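PDB 4P1L: solute-binding protein Csal_2479 from Chromohalobacter salexigens, which binds D-glucuronate in vitro and is probably the solute-binding component of a tripartite ATP-independent periplasmic (TRAP) transport system. Local coordinates for residues Lys47-Ala50 / Glu51-Gly55; Tyr304-Phe307 / Val308-Pro312. One frame throughout, in Å; residues are numbered along the deposited sequence.

How the interactions relate
Both contacts are local, each lying at the C-terminal end of a helix, and neither brings distant parts of the sequence together. Near the N terminus, interaction 1 closes the turn that ends helix 37-52, the helix of the beta-alpha-beta unit formed with strands 26-29 and 59-62; this helix end also packs on the long helix 248-282. Far along the chain, interaction 2 ends the short helix 301-310, which sits against loop residues around 100-107 ahead of helix 315-323. The two are in series, neither nested nor crossed. Their centres lie about 44 Å apart on opposite sides of the molecule, and both are remote from the glucuronate pocket.

Interaction 1: residues Lys47-Ala50 / Glu51-Gly55; sequences KEVA and EKTEG
Thr-53 and Val-49 meet through one carbonyl that takes two donors: Val-49 O accepts the backbone N of Thr-53 at 2.9 Å and, also at 2.9 Å, Thr-53 OG1. The amide comes in almost in line with the C=O bond. The hydroxyl sits above the carbonyl plane: OG1 lies between its own backbone N and carbonyl carbon (chi1 65°), which turns it back to the preceding turn. One step on, Gly-55 N reaches back to Ala-50 O at 2.8 Å, in the carbonyl plane, and Glu-54 N bonds to Glu-51 O. This pair of bonds, with the positive phi of Glu-54, is a Schellman motif ending helix 37-52. On the helix surface Glu-48 and Lys-52 run alongside each other in the same direction. Glu-48 OE2 lies 3.0 Å from the Lys-52 CE methylene, nearer than to Lys-52 NZ, so the salt bridge is long at 3.7 Å. Further out, Val-49 and Glu-48 rest on Ala-257 of helix 248-282, and Thr-53 OG1 also bonds Val-57 N. Replacing Thr-53 by valine would probably leave Val-49 O with the amide alone and Val-57 N without its side-chain acceptor. Asp-260 brings a second carboxylate close to Glu-48 OE2, so the lysine probably offsets some local negative charge, though its bridge is long and Glu-256 is a second, weak partner.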
loop_
_atom_site.group_PDB
_atom_site.type_symbol
_atom_site.label_atom_id
_atom_site.label_comp_id
_atom_site.label_asym_id
_atom_site.label_seq_id
_atom_site.Cartn_x
_atom_site.Cartn_y
_atom_site.Cartn_z
ATOM N N LYS A 47 -12.220 14.702 11.556
ATOM C CA LYS A 47 -12.631 15.499 12.711
ATOM C C LYS A 47 -11.727 16.692 12.938
ATOM O O LYS A 47 -12.203 17.810 13.173
ATOM C CB LYS A 47 -12.662 14.652 13.982
ATOM C CG LYS A 47 -13.751 13.623 13.985
ATOM C CD LYS A 47 -13.559 12.628 15.135
ATOM C CE LYS A 47 -14.791 11.729 15.290
ATOM N NZ LYS A 47 -14.843 10.602 14.305
ATOM N N GLU A 48 -10.421 16.447 12.907
ATOM C CA GLU A 48 -9.452 17.492 13.200
ATOM C C GLU A 48 -9.543 18.607 12.148
ATOM O O GLU A 48 -9.470 19.796 12.468
ATOM C CB GLU A 48 -8.048 16.898 13.289
ATOM C CG GLU A 48 -7.016 17.846 13.854
ATOM C CD GLU A 48 -5.677 17.186 14.104
ATOM O OE1 GLU A 48 -5.659 15.970 14.370
ATOM O OE2 GLU A 48 -4.633 17.876 14.040
ATOM N N VAL A 49 -9.740 18.230 10.891
ATOM C CA VAL A 49 -9.939 19.221 9.831
ATOM C C VAL A 49 -11.175 20.102 10.114
ATOM O O VAL A 49 -11.085 21.340 10.111
ATOM C CB VAL A 49 -10.056 18.557 8.444
ATOM C CG1 VAL A 49 -10.527 19.556 7.395
ATOM C CG2 VAL A 49 -8.720 17.930 8.055
ATOM N N ALA A 50 -12.320 19.488 10.393
ATOM C CA ALA A 50 -13.525 20.266 10.692
ATOM C C ALA A 50 -13.297 21.212 11.894
ATOM O O ALA A 50 -13.677 22.376 11.854
ATOM C CB ALA A 50 -14.705 19.338 10.951
ATOM N N GLU A 51 -12.647 20.717 12.945
ATOM C CA GLU A 51 -12.381 21.523 14.141
ATOM C C GLU A 51 -11.396 22.652 13.845
ATOM O O GLU A 51 -11.629 23.803 14.213
ATOM C CB GLU A 51 -11.859 20.638 15.278
ATOM C CG GLU A 51 -12.896 19.605 15.742
ATOM C CD GLU A 51 -12.285 18.385 16.426
ATOM O OE1 GLU A 51 -11.039 18.311 16.544
ATOM O OE2 GLU A 51 -13.071 17.516 16.866
ATOM N N LYS A 52 -10.307 22.340 13.154
ATOM C CA LYS A 52 -9.287 23.351 12.917
ATOM C C LYS A 52 -9.732 24.418 11.935
ATOM O O LYS A 52 -9.174 25.510 11.946
ATOM C CB LYS A 52 -8.001 22.722 12.408
ATOM C CG LYS A 52 -7.157 22.019 13.459
ATOM C CD LYS A 52 -5.724 21.868 12.931
ATOM C CE LYS A 52 -4.907 20.866 13.724
ATOM N NZ LYS A 52 -4.505 21.398 15.066
ATOM N N THR A 53 -10.696 24.101 11.065
ATOM C CA THR A 53 -11.163 25.068 10.071
ATOM C C THR A 53 -12.482 25.703 10.487
ATOM O O THR A 53 -13.151 26.326 9.674
ATOM C CB THR A 53 -11.340 24.464 8.644
ATOM O OG1 THR A 53 -12.391 23.481 8.635
ATOM C CG2 THR A 53 -10.056 23.839 8.160
ATOM N N GLU A 54 -12.866 25.506 11.744
ATOM C CA GLU A 54 -14.131 26.033 12.242
ATOM C C GLU A 54 -15.300 25.697 11.304
ATOM O O GLU A 54 -16.165 26.532 11.031
ATOM C CB GLU A 54 -14.003 27.545 12.471
ATOM C CG GLU A 54 -12.942 27.868 13.523
ATOM C CD GLU A 54 -12.529 29.333 13.541
ATOM O OE1 GLU A 54 -13.053 30.122 12.725
ATOM O OE2 GLU A 54 -11.666 29.682 14.378
ATOM N N GLY A 55 -15.316 24.456 10.820
ATOM C CA GLY A 55 -16.418 23.958 10.012
ATOM C C GLY A 55 -16.415 24.391 8.552
ATOM O O GLY A 55 -17.329 24.053 7.801
#

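Interaction 2: residues Tyr304-Phe307 / Val308-Pro312; sequences YDQF and VQEHP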
loop_
_atom_site.group_PDB
_atom_site.type_symbol
_atom_site.label_atom_id
_atom_site.label_comp_id
_atom_site.label_asym_id
_atom_site.label_seq_id
_atom_site.Cartn_x
_atom_site.Cartn_y
_atom_site.Cartn_z
ATOM N N TYR A 304 14.916 -4.956 -11.563
ATOM C CA TYR A 304 15.615 -3.706 -11.316
ATOM C C TYR A 304 16.351 -3.255 -12.579
ATOM O O TYR A 304 16.298 -2.085 -12.941
ATOM C CB TYR A 304 16.608 -3.865 -10.158
ATOM C CG TYR A 304 16.014 -3.786 -8.758
ATOM C CD1 TYR A 304 15.269 -4.822 -8.219
ATOM C CD2 TYR A 304 16.241 -2.670 -7.969
ATOM C CE1 TYR A 304 14.755 -4.739 -6.913
ATOM C CE2 TYR A 304 15.733 -2.573 -6.680
ATOM C CZ TYR A 304 14.988 -3.595 -6.163
ATOM O OH TYR A 304 14.520 -3.510 -4.874
ATOM N N ASP A 305 17.045 -4.188 -13.240
ATOM C CA ASP A 305 17.799 -3.861 -14.448
ATOM C C ASP A 305 16.883 -3.263 -15.535
ATOM O O ASP A 305 17.215 -2.235 -16.169
ATOM C CB ASP A 305 18.494 -5.107 -15.021
ATOM C CG ASP A 305 19.586 -5.663 -14.128
ATOM O OD1 ASP A 305 20.004 -5.016 -13.151
ATOM O OD2 ASP A 305 20.032 -6.791 -14.427
ATOM N N GLN A 306 15.731 -3.906 -15.745
ATOM C CA GLN A 306 14.807 -3.483 -16.788
ATOM C C GLN A 306 14.240 -2.125 -16.405
ATOM O O GLN A 306 14.046 -1.276 -17.251
ATOM C CB GLN A 306 13.668 -4.510 -16.996
ATOM C CG GLN A 306 12.496 -3.991 -17.849
ATOM C CD GLN A 306 11.273 -4.912 -17.890
ATOM O OE1 GLN A 306 11.387 -6.123 -17.696
ATOM N NE2 GLN A 306 10.089 -4.329 -18.120
ATOM N N PHE A 307 13.968 -1.935 -15.114
ATOM C CA PHE A 307 13.371 -0.705 -14.642
ATOM C C PHE A 307 14.277 0.495 -14.898
ATOM O O PHE A 307 13.828 1.506 -15.433
ATOM C CB PHE A 307 12.990 -0.771 -13.165
ATOM C CG PHE A 307 12.242 0.448 -12.711
ATOM C CD1 PHE A 307 10.870 0.530 -12.921
ATOM C CD2 PHE A 307 12.913 1.534 -12.146
ATOM C CE1 PHE A 307 10.158 1.664 -12.540
ATOM C CE2 PHE A 307 12.207 2.671 -11.749
ATOM C CZ PHE A 307 10.827 2.735 -11.962
ATOM N N VAL A 308 15.547 0.385 -14.531
ATOM C CA VAL A 308 16.459 1.507 -14.669
ATOM C C VAL A 308 16.824 1.762 -16.145
ATOM O O VAL A 308 17.089 2.879 -16.536
ATOM C CB VAL A 308 17.717 1.385 -13.742
ATOM C CG1 VAL A 308 17.287 1.338 -12.254
ATOM C CG2 VAL A 308 18.550 0.196 -14.096
ATOM N N GLN A 309 16.787 0.738 -16.987
ATOM C CA GLN A 309 16.937 0.951 -18.422
ATOM C C GLN A 309 15.755 1.739 -19.033
ATOM O O GLN A 309 15.930 2.607 -19.909
ATOM C CB GLN A 309 17.134 -0.404 -19.127
ATOM C CG GLN A 309 18.463 -1.094 -18.777
ATOM C CD GLN A 309 18.561 -2.527 -19.286
ATOM O OE1 GLN A 309 17.947 -2.891 -20.287
ATOM N NE2 GLN A 309 19.349 -3.339 -18.607
ATOM N N GLU A 310 14.548 1.408 -18.582
ATOM C CA GLU A 310 13.339 2.073 -19.047
ATOM C C GLU A 310 13.254 3.494 -18.550
ATOM O O GLU A 310 12.692 4.364 -19.222
ATOM C CB GLU A 310 12.113 1.326 -18.522
ATOM C CG GLU A 310 11.852 0.054 -19.234
ATOM C CD GLU A 310 10.964 -0.901 -18.431
ATOM O OE1 GLU A 310 10.510 -0.593 -17.278
ATOM O OE2 GLU A 310 10.744 -1.998 -18.956
ATOM N N HIS A 311 13.792 3.711 -17.351
ATOM C CA HIS A 311 13.643 4.983 -16.661
ATOM C C HIS A 311 14.976 5.494 -16.115
ATOM O O HIS A 311 15.173 5.550 -14.897
ATOM C CB HIS A 311 12.637 4.803 -15.523
ATOM C CG HIS A 311 11.264 4.442 -16.002
ATOM N ND1 HIS A 311 10.712 3.194 -15.805
ATOM C CD2 HIS A 311 10.349 5.155 -16.694
ATOM C CE1 HIS A 311 9.507 3.163 -16.347
ATOM N NE2 HIS A 311 9.261 4.340 -16.889
ATOM N N PRO A 312 15.891 5.876 -17.012
ATOM C CA PRO A 312 17.217 6.311 -16.542
ATOM C C PRO A 312 17.109 7.512 -15.598
ATOM O O PRO A 312 17.984 7.696 -14.737
ATOM C CB PRO A 312 17.936 6.709 -17.835
ATOM C CG PRO A 312 16.803 7.028 -18.821
ATOM C CD PRO A 312 15.742 6.011 -18.473
#
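Tyr-304 O receives Val-308 N at 3.0 Å, the first of four successive i to i+4 bonds that carry the backbone through the last two turns of helix 301-310, an alpha-helical C-terminus. The same i to i+4 pattern joins Gln-309 N to Asp-305 O and Glu-310 N to Gln-306 O. The series finishes with His-311 N on Phe-307 O, 2.9 Å long but more bent, with an N-H...O angle of 133°. His-311 is the first residue to leave helical torsions, and the chain turns off into Pro-312. Along one side of this helix end, Gln-306 NE2 comes to 2.6 Å from Glu-310 OE2, a hydrogen bond that belongs to one of two modelled conformers of the glutamine and is doubtful in its detail. On the same helix, Val-308 lays its CG2 methyl 3.4 Å from Tyr-304 O. Gln-309 runs extended back alongside the preceding turn, its CG 3.1 Å from Asp-305 O. Tyr-304 and Phe-307 of 304-307 pack against the rest of the protein: Tyr-304 bonds Pro-105 O through its hydroxyl and touches Ile-107, while Phe-307 is buried against Asn-100, Val-101 and Leu-314. The helix thus packs on the 100-107 loop region. With its CG anti to the backbone N (chi1 -174°), Phe-307 carries its ring forward to His-311, and the two meet as an oblique aromatic pair, their centroids 4.9 Å apart. His-311 ND1 sits over one face of the Phe-307 ring, offset toward its rim, 3.6 Å from Phe-307 CE1.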